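Endoglucanase (Uncultured bacterium, PDB 3X17) probably hydrolyses internal beta-1,4-glucosidic bonds of cellulose, as a family 9 glycoside hydrolase with an N-terminal Ig-like domain and an (alpha/alpha)6-barrel catalytic domain. Local coordinates at residues Y468-N473 and S478-L483; K518-H523 and S535-E540. One frame throughout, in Å; residues are numbered along the deposited sequence.

Contact 1 (Y468-N473 and S478-L483)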
loop_
_atom_site.group_PDB
_atom_site.type_symbol
_atom_site.label_atom_id
_atom_site.label_comp_id
_atom_site.label_asym_id
_atom_site.label_seq_id
_atom_site.Cartn_x
_atom_site.Cartn_y
_atom_site.Cartn_z
ATOM N N TYR A 468 2.480 -11.024 8.151
ATOM C CA TYR A 468 3.488 -10.222 8.824
ATOM C C TYR A 468 2.934 -8.877 9.319
ATOM O O TYR A 468 3.119 -8.524 10.491
ATOM C CB TYR A 468 4.703 -9.997 7.924
ATOM C CG TYR A 468 5.636 -8.927 8.452
ATOM C CD1 TYR A 468 6.613 -9.233 9.401
ATOM C CD2 TYR A 468 5.626 -7.639 7.917
ATOM C CE1 TYR A 468 7.476 -8.244 9.880
ATOM C CE2 TYR A 468 6.520 -6.673 8.352
ATOM C CZ TYR A 468 7.424 -6.971 9.351
ATOM O OH TYR A 468 8.267 -5.982 9.830
ATOM N N VAL A 469 2.165 -8.184 8.473
ATOM C CA VAL A 469 1.615 -6.896 8.889
ATOM C C VAL A 469 0.444 -7.085 9.834
ATOM O O VAL A 469 -0.032 -6.107 10.430
ATOM C CB VAL A 469 1.180 -5.959 7.717
ATOM C CG1 VAL A 469 2.360 -5.575 6.808
ATOM C CG2 VAL A 469 0.018 -6.553 6.939
ATOM N N LEU A 470 -0.016 -8.330 9.981
ATOM C CA LEU A 470 -1.161 -8.591 10.825
ATOM C C LEU A 470 -0.807 -9.393 12.060
ATOM O O LEU A 470 -1.686 -9.961 12.703
ATOM C CB LEU A 470 -2.311 -9.252 10.043
ATOM C CG LEU A 470 -3.011 -8.319 9.053
ATOM C CD1 LEU A 470 -3.977 -9.109 8.163
ATOM C CD2 LEU A 470 -3.788 -7.222 9.781
ATOM N N GLY A 471 0.483 -9.441 12.387
ATOM C CA GLY A 471 0.904 -9.909 13.712
ATOM C C GLY A 471 2.008 -10.960 13.724
ATOM O O GLY A 471 2.530 -11.312 14.801
ATOM N N VAL A 472 2.424 -11.414 12.542
ATOM C CA VAL A 472 3.543 -12.350 12.458
ATOM C C VAL A 472 4.870 -11.604 12.341
ATOM O O VAL A 472 5.471 -11.520 11.276
ATOM C CB VAL A 472 3.356 -13.456 11.353
ATOM C CG1 VAL A 472 4.529 -14.487 11.401
ATOM C CG2 VAL A 472 2.047 -14.216 11.585
ATOM N N ASN A 473 5.325 -11.064 13.466
ATOM C CA ASN A 473 6.485 -10.173 13.507
ATOM C C ASN A 473 6.976 -10.081 14.958
ATOM O O ASN A 473 6.264 -10.475 15.882
ATOM C CB ASN A 473 6.110 -8.789 12.960
ATOM C CG ASN A 473 5.021 -8.107 13.787
ATOM O OD1 ASN A 473 5.190 -7.893 14.989
ATOM N ND2 ASN A 473 3.871 -7.827 13.160
ATOM N N SER A 478 -0.173 -5.841 15.149
ATOM C CA SER A 478 -0.926 -5.619 13.899
ATOM C C SER A 478 -0.661 -4.187 13.474
ATOM O O SER A 478 -0.790 -3.275 14.298
ATOM C CB SER A 478 -2.421 -5.772 14.138
ATOM O OG SER A 478 -3.165 -5.173 13.071
ATOM N N TYR A 479 -0.214 -3.988 12.238
ATOM C CA TYR A 479 0.122 -2.642 11.799
ATOM C C TYR A 479 -1.055 -1.972 11.108
ATOM O O TYR A 479 -0.900 -0.906 10.532
ATOM C CB TYR A 479 1.351 -2.660 10.882
ATOM C CG TYR A 479 2.655 -3.007 11.626
ATOM C CD1 TYR A 479 3.201 -2.140 12.588
ATOM C CD2 TYR A 479 3.290 -4.232 11.418
ATOM C CE1 TYR A 479 4.405 -2.455 13.268
ATOM C CE2 TYR A 479 4.497 -4.561 12.088
ATOM C CZ TYR A 479 5.032 -3.671 13.021
ATOM O OH TYR A 479 6.199 -4.009 13.673
ATOM N N VAL A 480 -2.228 -2.610 11.142
ATOM C CA VAL A 480 -3.399 -2.035 10.502
ATOM C C VAL A 480 -4.422 -1.635 11.548
ATOM O O VAL A 480 -4.858 -2.463 12.354
ATOM C CB VAL A 480 -4.071 -2.991 9.491
ATOM C CG1 VAL A 480 -5.243 -2.267 8.814
ATOM C CG2 VAL A 480 -3.086 -3.452 8.444
ATOM N N THR A 481 -4.829 -0.375 11.527
ATOM C CA THR A 481 -5.716 0.125 12.582
ATOM C C THR A 481 -7.025 -0.622 12.577
ATOM O O THR A 481 -7.570 -0.922 11.499
ATOM C CB THR A 481 -6.004 1.620 12.421
ATOM O OG1 THR A 481 -6.591 1.864 11.141
ATOM C CG2 THR A 481 -4.714 2.402 12.514
ATOM N N GLY A 482 -7.548 -0.906 13.770
ATOM C CA GLY A 482 -8.870 -1.553 13.887
ATOM C C GLY A 482 -8.897 -3.036 13.503
ATOM O O GLY A 482 -9.965 -3.649 13.489
ATOM N N LEU A 483 -7.731 -3.614 13.205
ATOM C CA LEU A 483 -7.629 -5.032 12.877
ATOM C C LEU A 483 -6.765 -5.803 13.861
ATOM O O LEU A 483 -5.710 -5.327 14.289
ATOM C CB LEU A 483 -7.096 -5.231 11.449
ATOM C CG LEU A 483 -7.927 -4.636 10.297
ATOM C CD1 LEU A 483 -7.357 -5.008 8.942
ATOM C CD2 LEU A 483 -9.423 -5.009 10.404
HETATM O O HOH W 1 7.872 -5.949 12.800
#

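Contact 2 (K518-H523 and S535-E540)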
loop_
_atom_site.group_PDB
_atom_site.type_symbol
_atom_site.label_atom_id
_atom_site.label_comp_id
_atom_site.label_asym_id
_atom_site.label_seq_id
_atom_site.Cartn_x
_atom_site.Cartn_y
_atom_site.Cartn_z
ATOM N N LYS A 518 11.821 11.003 18.614
ATOM C CA LYS A 518 12.442 10.722 19.894
ATOM C C LYS A 518 12.262 9.254 20.288
ATOM O O LYS A 518 13.139 8.662 20.923
ATOM C CB LYS A 518 11.858 11.645 20.976
ATOM C CG LYS A 518 12.670 11.659 22.276
ATOM C CD LYS A 518 12.681 13.053 22.942
ATOM C CE LYS A 518 12.530 12.954 24.477
ATOM N NZ LYS A 518 11.197 12.428 24.918
ATOM N N ALA A 519 11.145 8.663 19.875
ATOM C CA ALA A 519 10.622 7.482 20.562
ATOM C C ALA A 519 11.111 6.137 20.018
ATOM O O ALA A 519 10.727 5.089 20.531
ATOM C CB ALA A 519 9.098 7.519 20.621
ATOM N N ILE A 520 11.969 6.166 19.007
ATOM C CA ILE A 520 12.658 4.962 18.559
ATOM C C ILE A 520 14.124 5.247 18.305
ATOM O O ILE A 520 14.486 6.287 17.736
ATOM C CB ILE A 520 12.077 4.420 17.237
ATOM C CG1 ILE A 520 12.040 5.525 16.187
ATOM C CG2 ILE A 520 10.684 3.836 17.439
ATOM C CD1 ILE A 520 13.075 5.334 15.092
ATOM N N ARG A 521 14.965 4.275 18.621
ATOM C CA ARG A 521 16.365 4.384 18.252
ATOM C C ARG A 521 16.780 3.665 16.957
ATOM O O ARG A 521 15.993 2.913 16.386
ATOM C CB ARG A 521 17.273 4.055 19.433
ATOM C CG ARG A 521 17.142 2.697 20.000
ATOM C CD ARG A 521 18.378 2.487 20.868
ATOM N NE ARG A 521 18.322 1.228 21.576
ATOM C CZ ARG A 521 19.367 0.451 21.814
ATOM N NH1 ARG A 521 20.563 0.784 21.355
ATOM N NH2 ARG A 521 19.205 -0.662 22.514
ATOM N N PRO A 522 17.978 3.992 16.434
ATOM C CA PRO A 522 18.396 3.542 15.102
ATOM C C PRO A 522 18.800 2.072 15.054
ATOM O O PRO A 522 19.203 1.500 16.074
ATOM C CB PRO A 522 19.613 4.434 14.788
ATOM C CG PRO A 522 20.184 4.770 16.166
ATOM C CD PRO A 522 18.951 4.930 17.038
ATOM N N HIS A 523 18.659 1.466 13.873
ATOM C CA HIS A 523 19.232 0.150 13.605
ATOM C C HIS A 523 18.601 -0.959 14.447
ATOM O O HIS A 523 19.268 -1.939 14.780
ATOM C CB HIS A 523 20.766 0.191 13.792
ATOM C CG HIS A 523 21.424 1.269 12.991
ATOM N ND1 HIS A 523 22.191 2.260 13.567
ATOM C CD2 HIS A 523 21.287 1.610 11.687
ATOM C CE1 HIS A 523 22.546 3.132 12.641
ATOM N NE2 HIS A 523 22.025 2.752 11.486
ATOM N N SER A 535 5.441 9.530 16.564
ATOM C CA SER A 535 6.349 8.800 15.690
ATOM C C SER A 535 5.756 8.739 14.308
ATOM O O SER A 535 5.045 7.795 13.971
ATOM C CB SER A 535 6.612 7.389 16.208
ATOM O OG SER A 535 7.547 6.727 15.374
ATOM N N TYR A 536 5.988 9.788 13.529
ATOM C CA TYR A 536 5.461 9.844 12.196
ATOM C C TYR A 536 6.301 9.003 11.217
ATOM O O TYR A 536 5.855 8.695 10.113
ATOM C CB TYR A 536 5.324 11.300 11.746
ATOM C CG TYR A 536 6.636 12.071 11.693
ATOM C CD1 TYR A 536 7.522 11.888 10.643
ATOM C CD2 TYR A 536 6.973 13.013 12.678
ATOM C CE1 TYR A 536 8.759 12.578 10.596
ATOM C CE2 TYR A 536 8.196 13.708 12.628
ATOM C CZ TYR A 536 9.077 13.483 11.577
ATOM O OH TYR A 536 10.270 14.177 11.465
ATOM N N GLU A 537 7.491 8.611 11.602
ATOM C CA GLU A 537 8.299 7.820 10.706
ATOM C C GLU A 537 8.115 6.313 10.872
ATOM O O GLU A 537 8.701 5.529 10.207
ATOM C CB GLU A 537 9.764 8.243 10.779
ATOM C CG GLU A 537 10.578 7.650 11.852
ATOM C CD GLU A 537 10.339 8.271 13.167
ATOM O OE1 GLU A 537 11.254 8.460 13.953
ATOM O OE2 GLU A 537 9.194 8.551 13.425
ATOM N N THR A 538 7.239 5.942 11.760
ATOM C CA THR A 538 7.082 4.566 12.185
ATOM C C THR A 538 5.592 4.229 12.280
ATOM O O THR A 538 5.176 3.085 12.052
ATOM C CB THR A 538 7.754 4.443 13.564
ATOM O OG1 THR A 538 9.083 3.927 13.422
ATOM C CG2 THR A 538 6.966 3.723 14.530
ATOM N N ASN A 539 4.787 5.219 12.657
ATOM C CA ASN A 539 3.424 4.947 13.105
ATOM C C ASN A 539 2.414 5.852 12.422
ATOM O O ASN A 539 1.347 6.175 12.972
ATOM C CB ASN A 539 3.307 5.076 14.624
ATOM C CG ASN A 539 2.135 4.292 15.186
ATOM O OD1 ASN A 539 1.852 3.155 14.757
ATOM N ND2 ASN A 539 1.443 4.882 16.151
ATOM N N GLU A 540 2.772 6.285 11.227
ATOM C CA GLU A 540 1.869 7.090 10.416
ATOM C C GLU A 540 1.384 6.270 9.205
ATOM O O GLU A 540 2.201 5.682 8.471
ATOM C CB GLU A 540 2.568 8.368 9.929
ATOM C CG GLU A 540 1.577 9.335 9.234
ATOM C CD GLU A 540 2.226 10.524 8.553
ATOM O OE1 GLU A 540 3.445 10.479 8.268
ATOM O OE2 GLU A 540 1.496 11.507 8.270
#

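Contact 1 (Y468-N473 and S478-L483)
The backbone N of Tyr479 gives a hydrogen bond to the carbonyl O of Val469, 2.8 Å long and almost straight at 176°. Val469 is the last residue of its helix, where carbonyls run short of helical partners, and the returning chain supplies the missing N-H. With CG beside its own backbone N (chi1 -70°), Tyr479 lays its ring next to the amide of Asn473: ND2 comes within 3.5 Å of Tyr479 CE2, the two planes 41° apart. Asn473 ND2 reaches back to Tyr468 O at 2.9 Å, head-on to the carbonyl, and also binds Lys477 O, a double duty that suits asparagine to this turn. One water joins the hydroxyls, 3.0 Å from Tyr468 OH and 2.7 Å from Tyr479 OH.

On the apolar side, Leu470 CD2 packs against Val480 CG2 (4.1 Å) and Leu483 CB. Ser478 OG donates to Leu483 O from above the carbonyl plane, beside the type II turn from Val480 to Leu483, which Leu483 N bonding to Val480 O closes and where Gly482 takes the positive phi that favours glycine. Gly471, also with positive phi, takes a backbone shape that a CB would obstruct.

Tyr468, Val469 and Tyr479 all touch Asn436 of helix 435-452, while Leu470 and Leu483 rest on helix 115-130. Val472 meets strand 32-37 of the Ig-like domain, placing this end of helix 456-469 at the junction of the two domains.

Contact 2 (K518-H523 and S535-E540)
The carboxylate of Glu537 is met by Ile520 and Ser535 from the same side of its plane. Ile520 CG1 lies over the OE1 end, 3.8 Å from Glu537 OE1, and Ile520 CD1 is equally close. Ser535 OG donates to Glu537 OE2 at 3.1 Å from well above the plane, 57° out of it.

Glu537 reaches this place by folding back. Its CG sits between the backbone N and carbonyl carbon (chi1 84°), and the chain bends again at chi2 (-78°), which carries the acid group toward the other segment. Ile520 approaches from the opposite direction, its CB directed at the 535-540 turn. Its branching at CB lets one side chain serve two neighbours: the CG1 arm takes the carboxylate, while CG2 approaches Thr538 OG1 at 4.3 Å. The turn itself is closed by Asn539 N bonding to Ser535 O (2.9 Å).

No hydrogen bond crosses between the segments, so the contact is a small van der Waals one between two parts of the long loop region linking helices 494-499 and 543-558 of the family 9 catalytic domain; Ile520 also touches Pro515. Glu537 OE1 instead receives bonds from Gln516 N and Thr517 OG1, just ahead of 518-523. Together with Ser535 OG, these donors would be expected to favour the ionised carboxylate despite its burial, with the aliphatic Ile520 shielding it.

Overall arrangement
Running from the N terminus, the chain leaves helix 456-469 and at once makes contact 1, which closes a loop of only four residues. It then passes through helix 494-499 into the long loop region where contact 2 closes an eleven-residue excursion before helix 543-558. The two closures lie in series, neither nested nor crossed, with centres about 17 Å apart and nearest atoms about 6 Å apart. Tyr529, carried on the excursion, connects them: its ring meets that of Tyr479 edge-to-face, and its hydroxyl bonds to Asn539. Backbone bonds from Tyr479 to Val508 and from Thr538 to Gly510 tie both contacts to one intervening run of chain.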